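PDB 2G8S: Glucose/sorbosone dehydrogenases from Escherichia coli K12, which is a calcium-containing beta-propeller protein of the glucose/sorbosone dehydrogenase family, built of antiparallel sheets set round a central axis. Local coordinates for residues A[104-107]-A[108-112]; A[277-281]-A[282-286]. One frame throughout, in Å; residues are numbered along the deposited sequence. Where two conformers were deposited one is given.

Interaction 1: A[104-107]-A[108-112]; sequences RLSD and DLSKV
Ser106 and Asp108 meet side chain to side chain inside a tight connection of the beta-propeller, where a type I turn from Ser106 to Leu109 and an Asx turn begun by Asp108 carry the chain out of strand 96-105 and back along it. The serine hydroxyl donates a hydrogen bond to Asp108 OD1, 2.8 Å from OG, and arrives almost in line with the carboxylate C-O bond. The same OG accepts a bond from the backbone N-H of Lys111, with N 3.2 Å from OG. Its rotation, with OG lying between the backbone N and the carbonyl carbon (chi1 67°), turns the hydroxyl inward for both bonds.

Asp108 OD1 is gripped three times. Ser110 OG, 2.7 Å from Asp108 OD1, comes in on the syn side, while Ser110 N reaches the same oxygen from above the carboxylate plane; this last bond closes the Asx turn. Three donors on one oxygen hold the carboxylate in place and probably steady its negative charge.

Leu105 and Leu109 put apolar groups together, their branches crossing at a slant with CD2 of Leu105 3.6 Å from CD2 of Leu109. Arg81 also grips the turn, its guanidinium bonding the carbonyls of Leu105 and Ser106. Next to the non-hydrogen-bonded pair of Leu105 with Val112, Ser106 N bonds Lys111 O, 2.9 Å away, in a nearly straight bond of 176°.

Interaction 2: A[277-281]-A[282-286]; sequences AFYNS and DKFPQ
Two backbone N-H groups of the segment 282-286 turn to hydroxyls of the preceding residues. The stronger bond runs from Lys283 N to Ser281 OG, 2.9 Å apart and fairly straight at 164°. Ser281 OG stands opposite its own backbone N and next to the carbonyl carbon (chi1 171°), which sends the hydroxyl forward along the chain to the amide two residues on. The second bond is weak: Phe284 N lies 3.1 Å from Tyr279 OH, and the angle at the hydrogen is bent to 135°. The same phenol oxygen has a stronger partner in the carbonyl of Gly334, so the tyrosine ties the bend to another loop as well.

These bonds shape the way out of strand 273-279, the first strand of a four-stranded antiparallel sheet of the beta-propeller; the chain then enters a short 3-10 segment at Pro285 before returning as strand 290-295.

The remaining contacts are made round the two aromatic rings. Tyr279 reaches across the bend, and its OH comes to the edge of the Phe284 ring, close to the ring plane and 3.5 Å from CD2. The apolar pair is Phe284 CB with Tyr279 CZ, 4.2 Å apart, while Phe284 O approaches the tyrosine ring obliquely, 3.5 Å from CE2. Lys283 lays its CG over one face of the Phe284 ring, offset toward the rim; with CG anti to the backbone N, the chain leaves on that side. Outside the two segments, Tyr335 meets the Phe284 ring edge-to-face, and Trp287 does the same for Tyr279.

In the fold
Both contacts turn the chain at the end of a propeller strand, but they belong to different sheets: interaction 1 follows strand 96-105 and interaction 2 follows strand 273-279. Their centres lie 31 Å apart and they do not touch. Interaction 1 is partly buried, with Leu105 and Val112 packed inward against Ile83 while a carboxylate, shared by several donors, organises the polar side of the turn; its two arms pair as antiparallel strands at Leu105 and Val112. Interaction 2 is a surface contact in which Tyr279 is the one buried residue among those that touch, and its wider bend has no strand pairing between the segments. There the side-chain acceptors are hydroxyls, beside an aromatic pair whose Phe284 ring reaches Tyr335 and strand 345-352.

Interaction 1: A[104-107]-A[108-112]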
# COMPACT_ATOMS: atom_id res chain seq x y z
N ARG A 104 -8.23 19.44 0.20
CA ARG A 104 -7.96 20.04 -1.10
C ARG A 104 -6.55 20.60 -1.12
O ARG A 104 -6.16 21.36 -0.24
CB ARG A 104 -8.98 21.15 -1.40
CG ARG A 104 -8.90 21.66 -2.84
CD ARG A 104 -9.83 22.86 -3.07
NE ARG A 104 -9.78 23.33 -4.46
CZ ARG A 104 -8.91 24.22 -4.93
NH1 ARG A 104 -8.00 24.76 -4.12
NH2 ARG A 104 -8.95 24.59 -6.21
N LEU A 105 -5.77 20.23 -2.14
CA LEU A 105 -4.42 20.76 -2.29
C LEU A 105 -4.48 22.16 -2.90
O LEU A 105 -5.06 22.36 -3.98
CB LEU A 105 -3.59 19.83 -3.17
CG LEU A 105 -2.09 20.14 -3.34
CD1 LEU A 105 -1.32 20.06 -2.03
CD2 LEU A 105 -1.48 19.24 -4.40
N SER A 106 -3.91 23.14 -2.19
CA SER A 106 -3.92 24.52 -2.69
C SER A 106 -3.20 24.64 -4.03
O SER A 106 -2.30 23.85 -4.35
CB SER A 106 -3.30 25.48 -1.67
OG SER A 106 -1.92 25.25 -1.51
N ASP A 107 -3.61 25.63 -4.82
CA ASP A 107 -3.00 25.92 -6.12
C ASP A 107 -1.49 26.11 -6.00
O ASP A 107 -0.72 25.70 -6.88
CB ASP A 107 -3.61 27.19 -6.71
CG ASP A 107 -5.04 26.99 -7.18
OD1 ASP A 107 -5.44 25.85 -7.51
OD2 ASP A 107 -5.78 28.00 -7.25
N ASP A 108 -1.06 26.74 -4.90
CA ASP A 108 0.36 27.04 -4.71
C ASP A 108 1.15 25.94 -4.01
O ASP A 108 2.34 26.09 -3.73
CB ASP A 108 0.55 28.42 -4.03
CG ASP A 108 0.21 28.41 -2.54
OD1 ASP A 108 -0.12 27.35 -1.97
OD2 ASP A 108 0.28 29.50 -1.92
N LEU A 109 0.48 24.82 -3.72
CA LEU A 109 1.10 23.61 -3.17
C LEU A 109 1.64 23.75 -1.74
O LEU A 109 2.39 22.89 -1.27
CB LEU A 109 2.21 23.09 -4.12
CG LEU A 109 1.82 22.83 -5.58
CD1 LEU A 109 3.03 22.38 -6.41
CD2 LEU A 109 0.68 21.81 -5.70
N SER A 110 1.23 24.81 -1.04
CA SER A 110 1.72 25.04 0.32
C SER A 110 0.85 24.41 1.40
O SER A 110 1.30 24.26 2.55
CB SER A 110 1.83 26.55 0.60
OG SER A 110 0.55 27.15 0.61
N LYS A 111 -0.38 24.03 1.05
CA LYS A 111 -1.32 23.58 2.07
C LYS A 111 -2.40 22.62 1.57
O LYS A 111 -2.73 22.58 0.37
CB LYS A 111 -1.96 24.79 2.75
CG LYS A 111 -2.91 25.58 1.88
CD LYS A 111 -3.29 26.92 2.54
CE LYS A 111 -2.23 27.98 2.30
NZ LYS A 111 -2.29 29.06 3.32
N VAL A 112 -2.92 21.84 2.51
CA VAL A 112 -4.08 21.00 2.29
C VAL A 112 -5.19 21.69 3.08
O VAL A 112 -5.01 22.03 4.26
CB VAL A 112 -3.85 19.58 2.84
CG1 VAL A 112 -5.11 18.74 2.69
CG2 VAL A 112 -2.68 18.92 2.11

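Interaction 2: A[277-281]-A[282-286]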
# COMPACT_ATOMS: atom_id res chain seq x y z
N ALA A 277 4.23 -1.67 -8.64
CA ALA A 277 3.85 -0.90 -9.82
C ALA A 277 3.88 -1.79 -11.05
O ALA A 277 4.87 -2.49 -11.30
CB ALA A 277 4.80 0.26 -10.02
N PHE A 278 2.79 -1.78 -11.80
CA PHE A 278 2.77 -2.43 -13.12
C PHE A 278 3.39 -1.48 -14.14
O PHE A 278 3.24 -0.25 -14.03
CB PHE A 278 1.33 -2.73 -13.55
CG PHE A 278 0.64 -3.76 -12.69
CD1 PHE A 278 0.85 -5.11 -12.92
CD2 PHE A 278 -0.21 -3.37 -11.65
CE1 PHE A 278 0.22 -6.08 -12.11
CE2 PHE A 278 -0.82 -4.32 -10.84
CZ PHE A 278 -0.62 -5.67 -11.07
N TYR A 279 4.03 -2.06 -15.15
CA TYR A 279 4.70 -1.26 -16.18
C TYR A 279 4.07 -1.53 -17.54
O TYR A 279 4.15 -2.66 -18.04
CB TYR A 279 6.20 -1.52 -16.20
CG TYR A 279 6.91 -0.48 -17.02
CD1 TYR A 279 7.47 0.65 -16.42
CD2 TYR A 279 7.00 -0.61 -18.40
CE1 TYR A 279 8.11 1.62 -17.19
CE2 TYR A 279 7.63 0.34 -19.17
CZ TYR A 279 8.19 1.45 -18.56
OH TYR A 279 8.80 2.40 -19.34
N ASN A 280 3.45 -0.50 -18.11
CA ASN A 280 2.69 -0.64 -19.36
C ASN A 280 3.01 0.48 -20.36
O ASN A 280 2.17 0.87 -21.18
CB ASN A 280 1.19 -0.68 -19.07
CG ASN A 280 0.66 0.65 -18.56
OD1 ASN A 280 1.42 1.48 -18.07
ND2 ASN A 280 -0.64 0.85 -18.68
N SER A 281 4.25 0.97 -20.31
CA SER A 281 4.71 2.07 -21.16
C SER A 281 5.64 1.60 -22.27
O SER A 281 6.42 0.67 -22.08
CB SER A 281 5.41 3.14 -20.31
OG SER A 281 6.05 4.13 -21.10
N ASP A 282 5.56 2.25 -23.43
CA ASP A 282 6.52 2.00 -24.51
C ASP A 282 7.82 2.78 -24.33
O ASP A 282 8.74 2.65 -25.15
CB ASP A 282 5.89 2.32 -25.88
CG ASP A 282 4.92 1.26 -26.35
OD1 ASP A 282 4.99 0.11 -25.86
OD2 ASP A 282 4.09 1.59 -27.22
N LYS A 283 7.94 3.57 -23.26
CA LYS A 283 9.22 4.26 -23.02
C LYS A 283 10.38 3.27 -22.94
O LYS A 283 11.40 3.45 -23.60
CB LYS A 283 9.17 5.16 -21.77
CG LYS A 283 10.54 5.73 -21.32
CD LYS A 283 11.22 6.66 -22.35
CE LYS A 283 12.66 6.98 -21.92
NZ LYS A 283 13.49 7.69 -22.95
N PHE A 284 10.20 2.21 -22.14
CA PHE A 284 11.17 1.15 -22.02
C PHE A 284 10.47 -0.16 -22.35
O PHE A 284 9.96 -0.83 -21.45
CB PHE A 284 11.78 1.12 -20.63
CG PHE A 284 12.59 2.34 -20.31
CD1 PHE A 284 13.76 2.61 -21.02
CD2 PHE A 284 12.17 3.24 -19.32
CE1 PHE A 284 14.51 3.75 -20.75
CE2 PHE A 284 12.92 4.38 -19.03
CZ PHE A 284 14.09 4.63 -19.76
N PRO A 285 10.40 -0.49 -23.65
CA PRO A 285 9.63 -1.67 -24.05
C PRO A 285 10.08 -2.97 -23.38
O PRO A 285 9.25 -3.87 -23.22
CB PRO A 285 9.86 -1.74 -25.57
CG PRO A 285 10.14 -0.33 -25.96
CD PRO A 285 10.98 0.20 -24.82
N GLN A 286 11.34 -3.08 -22.97
CA GLN A 286 11.79 -4.29 -22.28
C GLN A 286 11.09 -4.50 -20.93
O GLN A 286 11.13 -5.60 -20.37
CB GLN A 286 13.31 -4.31 -22.09
CG GLN A 286 13.87 -3.17 -21.25
CD GLN A 286 14.32 -1.97 -22.09
OE1 GLN A 286 13.51 -1.33 -22.79
NE2 GLN A 286 15.61 -1.66 -22.01